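Local coordinates for glycosyl hydrolases family 31 family protein (Aspergillus niger, PDB 6DRU) that releases alpha-xylose from the non-reducing terminal glucose of xyloglucan oligosaccharides, acting as a family 31 alpha-xylosidase, at residues I19-Q22 with G28-V31. Sequence-based numbering, arbitrary orientation.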
loop_
_atom_site.group_PDB
_atom_site.type_symbol
_atom_site.label_atom_id
_atom_site.label_comp_id
_atom_site.label_asym_id
_atom_site.label_seq_id
_atom_site.Cartn_x
_atom_site.Cartn_y
_atom_site.Cartn_z
ATOM N N ILE A 19 -18.034 -17.965 8.486
ATOM C CA ILE A 19 -18.896 -17.191 9.374
ATOM C C ILE A 19 -19.305 -18.087 10.534
ATOM O O ILE A 19 -19.895 -19.154 10.325
ATOM C CB ILE A 19 -20.137 -16.640 8.653
ATOM C CG1 ILE A 19 -19.742 -15.804 7.432
ATOM C CG2 ILE A 19 -20.976 -15.812 9.612
ATOM C CD1 ILE A 19 -19.790 -16.566 6.125
ATOM N N LEU A 20 -18.993 -17.654 11.754
ATOM C CA LEU A 20 -19.306 -18.400 12.968
ATOM C C LEU A 20 -20.320 -17.603 13.780
ATOM O O LEU A 20 -19.981 -16.565 14.359
ATOM C CB LEU A 20 -18.041 -18.673 13.779
ATOM C CG LEU A 20 -18.235 -19.334 15.145
ATOM C CD1 LEU A 20 -18.839 -20.718 14.986
ATOM C CD2 LEU A 20 -16.918 -19.403 15.903
ATOM N N ILE A 21 -21.559 -18.085 13.817
ATOM C CA ILE A 21 -22.641 -17.448 14.559
ATOM C C ILE A 21 -22.923 -18.297 15.792
ATOM O O ILE A 21 -23.200 -19.497 15.677
ATOM C CB ILE A 21 -23.904 -17.293 13.701
ATOM C CG1 ILE A 21 -23.552 -16.713 12.331
ATOM C CG2 ILE A 21 -24.919 -16.407 14.406
ATOM C CD1 ILE A 21 -24.092 -17.529 11.176
ATOM N N GLN A 22 -22.855 -17.677 16.969
ATOM C CA GLN A 22 -23.089 -18.381 18.219
ATOM C C GLN A 22 -24.109 -17.632 19.065
ATOM O O GLN A 22 -24.121 -16.395 19.078
ATOM C CB GLN A 22 -21.790 -18.534 19.022
ATOM C CG GLN A 22 -20.611 -19.048 18.222
ATOM C CD GLN A 22 -19.304 -18.914 18.976
ATOM O OE1 GLN A 22 -18.821 -17.807 19.212
ATOM N NE2 GLN A 22 -18.728 -20.045 19.365
ATOM N N GLY A 28 -29.230 -12.912 22.538
ATOM C CA GLY A 28 -28.131 -12.358 21.771
ATOM C C GLY A 28 -27.464 -13.391 20.889
ATOM O O GLY A 28 -27.444 -14.585 21.194
ATOM N N PHE A 29 -26.919 -12.907 19.773
ATOM C CA PHE A 29 -26.088 -13.699 18.878
ATOM C C PHE A 29 -24.758 -12.991 18.669
ATOM O O PHE A 29 -24.705 -11.758 18.606
ATOM C CB PHE A 29 -26.771 -13.930 17.525
ATOM C CG PHE A 29 -27.752 -15.066 17.528
ATOM C CD1 PHE A 29 -27.339 -16.352 17.833
ATOM C CD2 PHE A 29 -29.084 -14.850 17.221
ATOM C CE1 PHE A 29 -28.239 -17.403 17.836
ATOM C CE2 PHE A 29 -29.989 -15.896 17.222
ATOM C CZ PHE A 29 -29.564 -17.174 17.530
ATOM N N ARG A 30 -23.686 -13.772 18.574
ATOM C CA ARG A 30 -22.361 -13.258 18.256
ATOM C C ARG A 30 -21.934 -13.792 16.897
ATOM O O ARG A 30 -21.976 -15.004 16.661
ATOM C CB ARG A 30 -21.340 -13.654 19.323
ATOM C CG ARG A 30 -19.958 -13.083 19.067
ATOM C CD ARG A 30 -18.938 -13.606 20.061
ATOM N NE ARG A 30 -17.695 -12.845 19.991
ATOM C CZ ARG A 30 -16.576 -13.183 20.622
ATOM N NH1 ARG A 30 -16.537 -14.277 21.370
ATOM N NH2 ARG A 30 -15.492 -12.427 20.501
ATOM N N VAL A 31 -21.527 -12.891 16.007
ATOM C CA VAL A 31 -21.160 -13.237 14.639
ATOM C C VAL A 31 -19.702 -12.867 14.415
ATOM O O VAL A 31 -19.286 -11.743 14.722
ATOM C CB VAL A 31 -22.067 -12.533 13.613
ATOM C CG1 VAL A 31 -21.594 -12.822 12.199
ATOM C CG2 VAL A 31 -23.505 -12.978 13.791
HETATM O O HOH W 1 -17.629 -16.513 21.527
#
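Gln22 and Arg30 form an antiparallel hydrogen-bonded pair: Gln22 N donates to Arg30 O at 2.8 Å, and Arg30 N to Gln22 O at 2.7 Å with an N-H...O angle of 174°. One residue along, Ile21 faces Val31 as a non-hydrogen-bonded pair with their CA atoms 4.5 Å apart, and their side chains run side by side on one face of the sheet. The closest approach of these side chains is Ile21 CG2 to Val31 CG2, 3.8 Å, with Ile21 CG1 also beside that methyl. The other branch of Val31, CG1, lies anti to its own backbone N (chi1 175°) and meets Ile19 CG2 at 4.0 Å, which places Val31 against two isoleucines of residues 19-22. The Phe29 ring turns its edge to the backbone of Gln22, CD1 lying 3.5 Å from Gln22 O; Ile21 CG2 approaches the same ring obliquely.

Gln22 and Arg30 project from the other face. Partners beyond the hairpin pair position their polar ends: Gln22 NE2 bonds to the carbonyl oxygens of Gly61 and Ser63, Gln22 OE1 accepts from Arg32 NH2, and Arg30 NH2 forms a salt bridge with Asp217. These bonds satisfy Gln22 NE2 and Arg30 NH2 in a contact whose residues are all buried.

The short segments run antiparallel, 161° between their N-to-C directions, with the axes 4.7 Å apart at closest approach, as expected of a twisted beta hairpin, here made by strands 17-23 and 28-35. Within the mixed sheet the hairpin is continued by strand 10-14 beside 17-23 and by strand 216-222 beside 28-35, while from strand 81-85 Leu83 packs on Ile21 and Phe29, and Ile81 on Phe29.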